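Local coordinates for hypothetical NUDIX hydrolase (Listeria monocytogenes, PDB 3SON), which probably hydrolyses nucleoside diphosphates linked to another moiety, as a putative, metal-binding member of the Nudix family, at residues W33-E41 and K51-N59. Residues are numbered along the deposited sequence; the frame is centred on the assembly and turned at random.
Sequences WQFVAGGGE and KRESIEELN. With CA (calcium ion), chain C.
Strand 36-39 and helix 51-58 approach to 7.9 Å between axes, their N-to-C directions 126° apart, and G38 and E53 are the nearest CA pair at 6.1 Å. Glycine suits position 38: with no side chain, its CA lies 3.5 Å from E53 CD, letting that carboxylate lie against the strand. E53 bends at chi2 (-73°), turning OE1 to the calcium, while E57 runs extended beyond CG and reaches the ion with OE2. The backbone O of A37 is the third protein ligand, and two waters also bind the metal. The site is consistent with the catalytic metal site of the Nudix fold, whose loop-helix-loop Nudix box carries the REXXEE sequence, here R52 to E57; E53 and E57 bind the calcium directly, E56 through a water. E57 OE2 also accepts a nearly straight bond from A37 N (3.1 Å), arriving from above the carboxylate plane, and a water links E57 OE1 to F35 O. V36 supplies the apolar side, with CG1 against the helix backbone at E53 O and CG2 4.2 Å from L58 CD1. R52 is long enough to gather several acceptors: NH1 makes salt bridges with E53 OE2 (2.8 Å), tilted from the guanidinium plane, and E56 OE2, in that plane; NH2 gives a weak bond to G39 O, and NE pairs with E44. The E41 carboxylate stacks over one guanidinium face, the planes 23° apart, a salt bridge of charges only, since no N-H points at OE2.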
ATOM      1  N   TRP A  33       1.761  12.675 -11.707  1.00 20.14           N
ATOM      2  CA  TRP A  33       1.176  13.528 -10.686  1.00 16.88           C
ATOM      3  C   TRP A  33       1.395  12.790  -9.386  1.00 18.50           C
ATOM      4  O   TRP A  33       1.257  11.549  -9.326  1.00 21.23           O
ATOM      5  CB  TRP A  33      -0.317  13.664 -10.917  1.00 18.62           C
ATOM      6  CG  TRP A  33      -0.717  14.522 -12.042  1.00 21.93           C
ATOM      7  CD1 TRP A  33      -0.960  14.142 -13.359  1.00 26.88           C
ATOM      8  CD2 TRP A  33      -0.865  15.959 -12.021  1.00 20.94           C
ATOM      9  NE1 TRP A  33      -1.275  15.225 -14.113  1.00 27.92           N
ATOM     10  CE2 TRP A  33      -1.214  16.350 -13.375  1.00 22.06           C
ATOM     11  CE3 TRP A  33      -0.721  16.945 -11.049  1.00 24.06           C
ATOM     12  CZ2 TRP A  33      -1.445  17.669 -13.731  1.00 25.92           C
ATOM     13  CZ3 TRP A  33      -0.977  18.274 -11.408  1.00 17.43           C
ATOM     14  CH2 TRP A  33      -1.326  18.622 -12.743  1.00 23.69           C
ATOM     15  N   GLN A  34       1.849  13.503  -8.374  1.00 21.34           N
ATOM     16  CA  GLN A  34       2.146  12.914  -7.061  1.00 19.15           C
ATOM     17  C   GLN A  34       1.928  13.909  -5.913  1.00 21.52           C
ATOM     18  O   GLN A  34       1.693  15.131  -6.097  1.00 19.37           O
ATOM     19  CB  GLN A  34       3.626  12.412  -6.988  1.00 21.66           C
ATOM     20  CG  GLN A  34       4.650  13.572  -7.144  1.00 18.68           C
ATOM     21  CD  GLN A  34       6.108  13.168  -7.356  1.00 22.59           C
ATOM     22  OE1 GLN A  34       6.937  14.041  -7.690  1.00 23.37           O
ATOM     23  NE2 GLN A  34       6.459  11.896  -7.057  1.00 25.38           N
ATOM     24  N   PHE A  35       2.025  13.383  -4.702  1.00 18.79           N
ATOM     25  CA  PHE A  35       2.040  14.188  -3.497  1.00 22.72           C
ATOM     26  C   PHE A  35       3.482  14.502  -3.058  1.00 20.24           C
ATOM     27  O   PHE A  35       4.422  14.178  -3.787  1.00 22.14           O
ATOM     28  CB  PHE A  35       1.244  13.490  -2.381  1.00 20.18           C
ATOM     29  CG  PHE A  35      -0.237  13.322  -2.683  1.00 19.00           C
ATOM     30  CD1 PHE A  35      -1.023  14.397  -2.978  1.00 19.39           C
ATOM     31  CD2 PHE A  35      -0.875  12.064  -2.536  1.00 21.31           C
ATOM     32  CE1 PHE A  35      -2.411  14.233  -3.199  1.00 22.88           C
ATOM     33  CE2 PHE A  35      -2.229  11.879  -2.807  1.00 22.41           C
ATOM     34  CZ  PHE A  35      -3.007  12.966  -3.136  1.00 22.29           C
ATOM     35  N   VAL A  36       3.614  15.269  -1.977  1.00 17.38           N
ATOM     36  CA  VAL A  36       4.886  15.536  -1.354  1.00 20.03           C
ATOM     37  C   VAL A  36       5.441  14.184  -0.897  1.00 19.84           C
ATOM     38  O   VAL A  36       4.729  13.370  -0.315  1.00 21.39           O
ATOM     39  CB  VAL A  36       4.735  16.531  -0.179  1.00 18.68           C
ATOM     40  CG1 VAL A  36       5.985  16.595   0.721  1.00 19.84           C
ATOM     41  CG2 VAL A  36       4.384  17.893  -0.654  1.00 22.35           C
ATOM     42  N   ALA A  37       6.709  13.898  -1.188  1.00 22.19           N
ATOM     43  CA  ALA A  37       7.270  12.572  -0.804  1.00 18.61           C
ATOM     44  C   ALA A  37       8.742  12.713  -0.499  1.00 21.09           C
ATOM     45  O   ALA A  37       9.446  13.521  -1.145  1.00 24.16           O
ATOM     46  CB  ALA A  37       7.071  11.544  -1.927  1.00 22.19           C
ATOM     47  N   GLY A  38       9.242  11.921   0.426  1.00 21.31           N
ATOM     48  CA  GLY A  38      10.664  11.937   0.693  1.00 22.00           C
ATOM     49  C   GLY A  38      11.067  10.922   1.712  1.00 24.72           C
ATOM     50  O   GLY A  38      10.244  10.466   2.482  1.00 23.52           O
ATOM     51  N   GLY A  39      12.356  10.710   1.868  1.00 23.51           N
ATOM     52  CA  GLY A  39      12.826   9.742   2.814  1.00 25.25           C
ATOM     53  C   GLY A  39      13.418  10.345   4.089  1.00 25.01           C
ATOM     54  O   GLY A  39      13.862  11.513   4.117  1.00 29.31           O
ATOM     55  N   GLY A  40      13.406   9.537   5.150  1.00 24.94           N
ATOM     56  CA  GLY A  40      14.001   9.904   6.392  1.00 28.19           C
ATOM     57  C   GLY A  40      15.461  10.107   6.227  1.00 29.38           C
ATOM     58  O   GLY A  40      16.127   9.343   5.497  1.00 27.35           O
ATOM     59  N   GLU A  41      15.982  11.149   6.881  1.00 33.23           N
ATOM     60  CA  GLU A  41      17.437  11.387   6.945  1.00 36.22           C
ATOM     61  C   GLU A  41      17.942  11.410   8.370  1.00 41.60           C
ATOM     62  O   GLU A  41      17.194  11.733   9.291  1.00 36.77           O
ATOM     63  CB  GLU A  41      17.775  12.721   6.264  1.00 38.08           C
ATOM     64  CG  GLU A  41      17.472  12.704   4.783  1.00 38.61           C
ATOM     65  CD  GLU A  41      17.758  14.041   4.109  1.00 45.15           C
ATOM     66  OE1 GLU A  41      18.431  14.877   4.736  1.00 45.57           O
ATOM     67  OE2 GLU A  41      17.269  14.265   2.975  1.00 48.50           O
ATOM     68  N   LYS A  51       7.644  17.245   7.939  1.00 21.33           N
ATOM     69  CA  LYS A  51       7.754  18.716   7.987  1.00 24.50           C
ATOM     70  C   LYS A  51       8.809  19.208   6.988  1.00 21.38           C
ATOM     71  O   LYS A  51       8.568  20.144   6.215  1.00 29.03           O
ATOM     72  CB  LYS A  51       8.119  19.222   9.409  1.00 31.92           C
ATOM     73  CG  LYS A  51       7.921  20.725   9.585  1.00 35.11           C
ATOM     74  CD  LYS A  51       8.251  21.171  11.006  1.00 40.41           C
ATOM     75  CE  LYS A  51       8.022  22.666  11.235  1.00 46.20           C
ATOM     76  NZ  LYS A  51       8.537  23.118  12.579  1.00 40.98           N
ATOM     77  N   ARG A  52       9.991  18.632   7.087  1.00 24.57           N
ATOM     78  CA  ARG A  52      11.121  19.032   6.232  1.00 24.58           C
ATOM     79  C   ARG A  52      10.778  18.939   4.766  1.00 23.19           C
ATOM     80  O   ARG A  52      11.066  19.893   4.014  1.00 26.84           O
ATOM     81  CB  ARG A  52      12.372  18.207   6.528  1.00 28.46           C
ATOM     82  CG  ARG A  52      13.613  18.684   5.721  1.00 29.52           C
ATOM     83  CD  ARG A  52      14.902  17.859   5.995  1.00 30.44           C
ATOM     84  NE  ARG A  52      14.628  16.426   6.085  1.00 33.04           N
ATOM     85  CZ  ARG A  52      14.362  15.643   5.043  1.00 30.07           C
ATOM     86  NH1 ARG A  52      14.398  16.137   3.787  1.00 33.05           N
ATOM     87  NH2 ARG A  52      14.058  14.356   5.241  1.00 29.28           N
ATOM     88  N   GLU A  53      10.175  17.809   4.369  1.00 24.01           N
ATOM     89  CA  GLU A  53       9.878  17.546   2.949  1.00 23.67           C
ATOM     90  C   GLU A  53       8.825  18.515   2.455  1.00 24.51           C
ATOM     91  O   GLU A  53       8.860  18.954   1.290  1.00 25.26           O
ATOM     92  CB  GLU A  53       9.426  16.108   2.737  1.00 29.37           C
ATOM     93  CG  GLU A  53      10.561  15.139   2.944  1.00 29.56           C
ATOM     94  CD  GLU A  53      11.610  15.153   1.793  1.00 32.62           C
ATOM     95  OE1 GLU A  53      11.259  15.571   0.668  1.00 34.20           O
ATOM     96  OE2 GLU A  53      12.751  14.663   2.023  1.00 44.74           O
ATOM     97  N   SER A  54       7.841  18.784   3.303  1.00 24.75           N
ATOM     98  CA  SER A  54       6.807  19.740   3.007  1.00 27.04           C
ATOM     99  C   SER A  54       7.406  21.123   2.810  1.00 23.22           C
ATOM    100  O   SER A  54       7.046  21.828   1.859  1.00 23.10           O
ATOM    101  CB  SER A  54       5.745  19.747   4.131  1.00 26.69           C
ATOM    102  OG  SER A  54       5.107  18.471   4.131  1.00 23.93           O
ATOM    103  N   ILE A  55       8.275  21.557   3.717  1.00 28.29           N
ATOM    104  CA  ILE A  55       8.989  22.827   3.535  1.00 28.26           C
ATOM    105  C   ILE A  55       9.872  22.863   2.248  1.00 23.23           C
ATOM    106  O   ILE A  55       9.882  23.853   1.552  1.00 28.31           O
ATOM    107  CB  ILE A  55       9.880  23.146   4.752  1.00 27.50           C
ATOM    108  CG1 ILE A  55       9.058  23.366   6.032  1.00 28.32           C
ATOM    109  CG2 ILE A  55      10.753  24.344   4.398  1.00 24.26           C
ATOM    110  CD1 ILE A  55       9.854  23.232   7.333  1.00 34.88           C
ATOM    111  N   GLU A  56      10.596  21.779   1.931  1.00 27.12           N
ATOM    112  CA  GLU A  56      11.446  21.758   0.774  1.00 28.63           C
ATOM    113  C   GLU A  56      10.583  21.864  -0.492  1.00 27.33           C
ATOM    114  O   GLU A  56      10.861  22.659  -1.380  1.00 34.48           O
ATOM    115  CB  GLU A  56      12.309  20.476   0.713  1.00 33.21           C
ATOM    116  CG  GLU A  56      13.336  20.320   1.856  1.00 42.15           C
ATOM    117  CD  GLU A  56      14.189  19.029   1.769  1.00 42.91           C
ATOM    118  OE1 GLU A  56      13.866  18.149   0.928  1.00 55.27           O
ATOM    119  OE2 GLU A  56      15.192  18.897   2.547  1.00 32.09           O
ATOM    120  N   GLU A  57       9.506  21.102  -0.556  1.00 23.88           N
ATOM    121  CA  GLU A  57       8.768  21.039  -1.819  1.00 27.41           C
ATOM    122  C   GLU A  57       7.838  22.210  -2.084  1.00 24.48           C
ATOM    123  O   GLU A  57       7.577  22.517  -3.251  1.00 26.66           O
ATOM    124  CB  GLU A  57       8.003  19.713  -1.925  1.00 29.92           C
ATOM    125  CG  GLU A  57       8.923  18.489  -1.956  1.00 26.95           C
ATOM    126  CD  GLU A  57       8.228  17.240  -2.435  1.00 27.62           C
ATOM    127  OE1 GLU A  57       7.183  17.361  -3.129  1.00 35.50           O
ATOM    128  OE2 GLU A  57       8.701  16.125  -2.120  1.00 31.50           O
ATOM    129  N   LEU A  58       7.304  22.830  -1.028  1.00 26.85           N
ATOM    130  CA  LEU A  58       6.334  23.934  -1.123  1.00 21.19           C
ATOM    131  C   LEU A  58       6.861  25.326  -0.733  1.00 24.97           C
ATOM    132  O   LEU A  58       6.140  26.326  -0.825  1.00 25.74           O
ATOM    133  CB  LEU A  58       5.057  23.548  -0.288  1.00 22.38           C
ATOM    134  CG  LEU A  58       4.516  22.175  -0.597  1.00 25.81           C
ATOM    135  CD1 LEU A  58       3.331  21.856   0.299  1.00 30.00           C
ATOM    136  CD2 LEU A  58       4.089  22.048  -2.044  1.00 31.92           C
ATOM    137  N   ASN A  59       8.155  25.379  -0.402  1.00 25.62           N
ATOM    138  CA  ASN A  59       8.871  26.583   0.002  1.00 30.01           C
ATOM    139  C   ASN A  59       8.090  27.436   1.005  1.00 30.25           C
ATOM    140  O   ASN A  59       7.830  28.616   0.786  1.00 34.57           O
ATOM    141  CB  ASN A  59       9.327  27.343  -1.238  1.00 32.05           C
ATOM    142  CG  ASN A  59      10.442  26.615  -1.960  1.00 38.03           C
ATOM    143  OD1 ASN A  59      11.556  26.499  -1.450  1.00 40.60           O
ATOM    144  ND2 ASN A  59      10.131  26.053  -3.115  1.00 38.12           N
TER
HETATM  145 CA    CA C 201      11.090  15.084  -1.611  1.00 46.57          CA
HETATM  146  O   HOH W   1       6.949  15.043  -4.586  1.00 27.24           O
HETATM  147  O   HOH W   2      12.928  16.154  -1.302  1.00 33.65           O
HETATM  148  O   HOH W   3      11.989  12.806  -2.669  1.00 40.39           O